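Local coordinates for protein dihydrodipicolinate synthase (Bacillus clausii KSM-K16, PDB 3E96) that probably acts as a 4-hydroxy-tetrahydrodipicolinate synthase, a Schiff-base-forming lyase of the DapA family built on a TIM barrel, at residues Q188-A200 and H205-N217. Residues are numbered along the deposited sequence; the frame is centred on the assembly and turned at random.
Sequences QIAWICGTAEKWA and HAGAKGFTSGLVN
Three backbone hydrogen bonds join 191-193 to 209-212: K209 N to W191 O, C193 N to G210 O, the shortest at 2.9 Å, and T212 N to C193 O. Strands 190-193 and 210-213 run parallel, their axes 41° apart. They are the seventh and eighth strands of the TIM barrel, joined through helix 200-206 in a beta-alpha-beta crossover.

Apolar atoms meet on both faces of this pair. I192 CG2 lies against F211 CA at 3.6 Å. On the other face C193 CB meets F211 CB, and the F211 ring takes A200 CB over one face, a CH-pi contact 4.2 Å from the centroid. With CG between the backbone N and the carbonyl carbon (chi1 62°), the ring lies against A200, the first residue of helix 200-206. E197 CG, three residues earlier, is 3.9 Å from F211 CE1.

A polar cluster sits at the C-terminal end of strand 210-213. E197, its chain bent at chi2 (93°), accepts from S213 OG on the syn side of OE2 at 2.6 Å. Its OE1 takes a bond from a water that accepts from L215 N, while S213 OG itself receives V216 N in an ST motif.

One buried carboxylate thus ties the segment after strand 190-193 to the end of strand 210-213 and, through water, to the 3-10 segment 215-217, close to T212, whose side chain touches K167, the predicted Schiff-base lysine.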
loop_
_atom_site.group_PDB
_atom_site.type_symbol
_atom_site.label_atom_id
_atom_site.label_comp_id
_atom_site.label_asym_id
_atom_site.label_seq_id
_atom_site.Cartn_x
_atom_site.Cartn_y
_atom_site.Cartn_z
ATOM N N GLN B 188 -1.428 -21.463 20.728
ATOM C CA GLN B 188 -1.080 -20.297 21.533
ATOM C C GLN B 188 -0.829 -19.032 20.722
ATOM O O GLN B 188 0.293 -18.767 20.288
ATOM C CB GLN B 188 0.153 -20.622 22.381
ATOM C CG GLN B 188 -0.033 -21.858 23.250
ATOM C CD GLN B 188 1.237 -22.280 23.961
ATOM O OE1 GLN B 188 1.789 -21.533 24.773
ATOM N NE2 GLN B 188 1.710 -23.486 23.659
ATOM N N ILE B 189 -1.880 -18.246 20.527
ATOM C CA ILE B 189 -1.768 -17.007 19.774
ATOM C C ILE B 189 -2.206 -15.834 20.644
ATOM O O ILE B 189 -3.250 -15.893 21.294
ATOM C CB ILE B 189 -2.671 -17.041 18.515
ATOM C CG1 ILE B 189 -2.251 -18.188 17.592
ATOM C CG2 ILE B 189 -2.612 -15.704 17.791
ATOM C CD1 ILE B 189 -0.838 -18.074 17.052
ATOM N N ALA B 190 -1.402 -14.780 20.681
ATOM C CA ALA B 190 -1.778 -13.605 21.448
ATOM C C ALA B 190 -2.730 -12.841 20.535
ATOM O O ALA B 190 -2.347 -12.444 19.438
ATOM C CB ALA B 190 -0.552 -12.753 21.754
ATOM N N TRP B 191 -3.973 -12.655 20.965
ATOM C CA TRP B 191 -4.939 -11.924 20.149
ATOM C C TRP B 191 -4.940 -10.460 20.554
ATOM O O TRP B 191 -5.346 -10.114 21.662
ATOM C CB TRP B 191 -6.336 -12.520 20.308
ATOM C CG TRP B 191 -6.474 -13.842 19.626
ATOM C CD1 TRP B 191 -6.538 -15.076 20.220
ATOM C CD2 TRP B 191 -6.544 -14.069 18.216
ATOM N NE1 TRP B 191 -6.645 -16.056 19.257
ATOM C CE2 TRP B 191 -6.651 -15.465 18.019
ATOM C CE3 TRP B 191 -6.527 -13.227 17.094
ATOM C CZ2 TRP B 191 -6.741 -16.038 16.745
ATOM C CZ3 TRP B 191 -6.616 -13.800 15.823
ATOM C CH2 TRP B 191 -6.722 -15.192 15.663
ATOM N N ILE B 192 -4.491 -9.606 19.638
ATOM C CA ILE B 192 -4.384 -8.170 19.888
ATOM C C ILE B 192 -5.331 -7.327 19.033
ATOM O O ILE B 192 -5.421 -7.518 17.821
ATOM C CB ILE B 192 -2.935 -7.702 19.602
ATOM C CG1 ILE B 192 -1.963 -8.478 20.495
ATOM C CG2 ILE B 192 -2.797 -6.193 19.844
ATOM C CD1 ILE B 192 -0.509 -8.385 20.049
ATOM N N CYS B 193 -6.039 -6.396 19.664
ATOM C CA CYS B 193 -6.925 -5.513 18.914
ATOM C C CYS B 193 -6.014 -4.515 18.206
ATOM O O CYS B 193 -5.374 -3.686 18.855
ATOM C CB CYS B 193 -7.868 -4.763 19.849
ATOM S SG CYS B 193 -8.793 -3.453 19.015
ATOM N N GLY B 194 -5.948 -4.597 16.882
ATOM C CA GLY B 194 -5.078 -3.704 16.131
ATOM C C GLY B 194 -5.673 -2.354 15.783
ATOM O O GLY B 194 -5.042 -1.576 15.063
ATOM N N THR B 195 -6.867 -2.061 16.296
ATOM C CA THR B 195 -7.521 -0.794 15.991
ATOM C C THR B 195 -7.630 0.194 17.156
ATOM O O THR B 195 -8.434 1.126 17.127
ATOM C CB THR B 195 -8.907 -1.046 15.364
ATOM O OG1 THR B 195 -9.625 -2.005 16.146
ATOM C CG2 THR B 195 -8.741 -1.594 13.938
ATOM N N ALA B 196 -6.807 -0.040 18.176
ATOM C CA ALA B 196 -6.683 0.813 19.354
ATOM C C ALA B 196 -7.848 0.975 20.323
ATOM O O ALA B 196 -8.837 0.248 20.273
ATOM C CB ALA B 196 -6.163 2.191 18.931
ATOM N N GLU B 197 -7.697 1.948 21.216
ATOM C CA GLU B 197 -8.659 2.215 22.278
ATOM C C GLU B 197 -10.144 2.326 21.953
ATOM O O GLU B 197 -10.971 1.911 22.762
ATOM C CB GLU B 197 -8.207 3.443 23.080
ATOM C CG GLU B 197 -6.934 3.187 23.897
ATOM C CD GLU B 197 -5.653 3.567 23.168
ATOM O OE1 GLU B 197 -5.652 3.612 21.920
ATOM O OE2 GLU B 197 -4.635 3.814 23.854
ATOM N N LYS B 198 -10.501 2.880 20.798
ATOM C CA LYS B 198 -11.920 2.993 20.466
ATOM C C LYS B 198 -12.552 1.605 20.373
ATOM O O LYS B 198 -13.700 1.401 20.762
ATOM C CB LYS B 198 -12.116 3.727 19.133
ATOM C CG LYS B 198 -13.577 3.771 18.666
ATOM C CD LYS B 198 -13.751 4.599 17.400
ATOM C CE LYS B 198 -15.200 4.569 16.922
ATOM N NZ LYS B 198 -15.391 5.302 15.640
ATOM N N TRP B 199 -11.785 0.644 19.872
ATOM C CA TRP B 199 -12.299 -0.707 19.695
ATOM C C TRP B 199 -11.895 -1.738 20.743
ATOM O O TRP B 199 -12.511 -2.800 20.841
ATOM C CB TRP B 199 -11.905 -1.216 18.300
ATOM C CG TRP B 199 -12.569 -0.439 17.207
ATOM C CD1 TRP B 199 -12.105 0.691 16.596
ATOM C CD2 TRP B 199 -13.859 -0.698 16.648
ATOM N NE1 TRP B 199 -13.034 1.153 15.689
ATOM C CE2 TRP B 199 -14.120 0.318 15.703
ATOM C CE3 TRP B 199 -14.825 -1.692 16.857
ATOM C CZ2 TRP B 199 -15.308 0.371 14.966
ATOM C CZ3 TRP B 199 -16.008 -1.640 16.124
ATOM C CH2 TRP B 199 -16.237 -0.615 15.190
ATOM N N ALA B 200 -10.876 -1.420 21.533
ATOM C CA ALA B 200 -10.372 -2.338 22.551
ATOM C C ALA B 200 -11.409 -2.954 23.496
ATOM O O ALA B 200 -11.366 -4.154 23.757
ATOM C CB ALA B 200 -9.266 -1.650 23.368
ATOM N N HIS B 205 -13.971 -8.026 25.148
ATOM C CA HIS B 205 -15.120 -8.854 25.500
ATOM C C HIS B 205 -15.192 -10.084 24.595
ATOM O O HIS B 205 -15.610 -11.163 25.025
ATOM C CB HIS B 205 -16.412 -8.043 25.364
ATOM C CG HIS B 205 -17.658 -8.866 25.462
ATOM N ND1 HIS B 205 -18.072 -9.457 26.636
ATOM C CD2 HIS B 205 -18.570 -9.217 24.523
ATOM C CE1 HIS B 205 -19.185 -10.136 26.417
ATOM N NE2 HIS B 205 -19.508 -10.006 25.144
ATOM N N ALA B 206 -14.776 -9.915 23.344
ATOM C CA ALA B 206 -14.804 -10.998 22.367
ATOM C C ALA B 206 -13.600 -11.948 22.399
ATOM O O ALA B 206 -13.591 -12.954 21.683
ATOM C CB ALA B 206 -14.974 -10.420 20.960
ATOM N N GLY B 207 -12.583 -11.638 23.198
ATOM C CA GLY B 207 -11.441 -12.539 23.277
ATOM C C GLY B 207 -10.040 -11.955 23.202
ATOM O O GLY B 207 -9.064 -12.663 23.463
ATOM N N ALA B 208 -9.920 -10.681 22.846
ATOM C CA ALA B 208 -8.600 -10.057 22.750
ATOM C C ALA B 208 -8.027 -9.829 24.146
ATOM O O ALA B 208 -8.773 -9.573 25.090
ATOM C CB ALA B 208 -8.700 -8.727 22.005
ATOM N N LYS B 209 -6.704 -9.915 24.277
ATOM C CA LYS B 209 -6.063 -9.706 25.570
ATOM C C LYS B 209 -4.976 -8.639 25.506
ATOM O O LYS B 209 -4.116 -8.553 26.382
ATOM C CB LYS B 209 -5.482 -11.022 26.098
ATOM C CG LYS B 209 -6.551 -12.041 26.458
ATOM C CD LYS B 209 -5.946 -13.338 26.958
ATOM C CE LYS B 209 -7.035 -14.332 27.323
ATOM N NZ LYS B 209 -6.466 -15.588 27.881
ATOM N N GLY B 210 -5.035 -7.822 24.461
ATOM C CA GLY B 210 -4.076 -6.748 24.288
ATOM C C GLY B 210 -4.591 -5.822 23.204
ATOM O O GLY B 210 -5.564 -6.148 22.524
ATOM N N PHE B 211 -3.964 -4.663 23.049
ATOM C CA PHE B 211 -4.370 -3.726 22.010
ATOM C C PHE B 211 -3.230 -2.779 21.653
ATOM O O PHE B 211 -2.332 -2.539 22.460
ATOM C CB PHE B 211 -5.635 -2.946 22.433
ATOM C CG PHE B 211 -5.469 -2.089 23.668
ATOM C CD1 PHE B 211 -4.974 -0.792 23.574
ATOM C CD2 PHE B 211 -5.852 -2.570 24.918
ATOM C CE1 PHE B 211 -4.864 0.018 24.703
ATOM C CE2 PHE B 211 -5.749 -1.773 26.058
ATOM C CZ PHE B 211 -5.254 -0.473 25.951
ATOM N N THR B 212 -3.249 -2.283 20.422
ATOM C CA THR B 212 -2.228 -1.352 19.960
ATOM C C THR B 212 -2.655 0.043 20.380
ATOM O O THR B 212 -3.827 0.277 20.682
ATOM C CB THR B 212 -2.086 -1.386 18.432
ATOM O OG1 THR B 212 -3.358 -1.117 17.829
ATOM C CG2 THR B 212 -1.580 -2.744 17.979
ATOM N N SER B 213 -1.713 0.977 20.398
ATOM C CA SER B 213 -2.054 2.333 20.799
ATOM C C SER B 213 -1.106 3.377 20.242
ATOM O O SER B 213 0.113 3.207 20.289
ATOM C CB SER B 213 -2.074 2.438 22.328
ATOM O OG SER B 213 -2.263 3.783 22.739
ATOM N N GLY B 214 -1.683 4.446 19.699
ATOM C CA GLY B 214 -0.895 5.550 19.184
ATOM C C GLY B 214 -0.998 6.641 20.237
ATOM O O GLY B 214 -0.171 7.547 20.323
ATOM N N LEU B 215 -2.039 6.541 21.054
ATOM C CA LEU B 215 -2.278 7.501 22.122
ATOM C C LEU B 215 -1.104 7.558 23.105
ATOM O O LEU B 215 -0.840 8.604 23.702
ATOM C CB LEU B 215 -3.570 7.135 22.869
ATOM C CG LEU B 215 -3.987 7.981 24.078
ATOM C CD1 LEU B 215 -4.166 9.429 23.657
ATOM C CD2 LEU B 215 -5.289 7.440 24.655
ATOM N N VAL B 216 -0.392 6.444 23.267
ATOM C CA VAL B 216 0.740 6.407 24.194
ATOM C C VAL B 216 1.833 7.421 23.852
ATOM O O VAL B 216 2.659 7.748 24.704
ATOM C CB VAL B 216 1.387 5.002 24.269
ATOM C CG1 VAL B 216 0.390 3.998 24.839
ATOM C CG2 VAL B 216 1.860 4.569 22.894
ATOM N N ASN B 217 1.840 7.918 22.616
ATOM C CA ASN B 217 2.845 8.903 22.218
ATOM C C ASN B 217 2.719 10.209 22.992
ATOM O O ASN B 217 3.699 10.938 23.140
ATOM C CB ASN B 217 2.760 9.211 20.720
ATOM C CG ASN B 217 3.318 8.092 19.863
ATOM O OD1 ASN B 217 2.570 7.282 19.303
ATOM N ND2 ASN B 217 4.636 8.033 19.767
HETATM O O HOH W 1 -4.410 5.174 20.244
#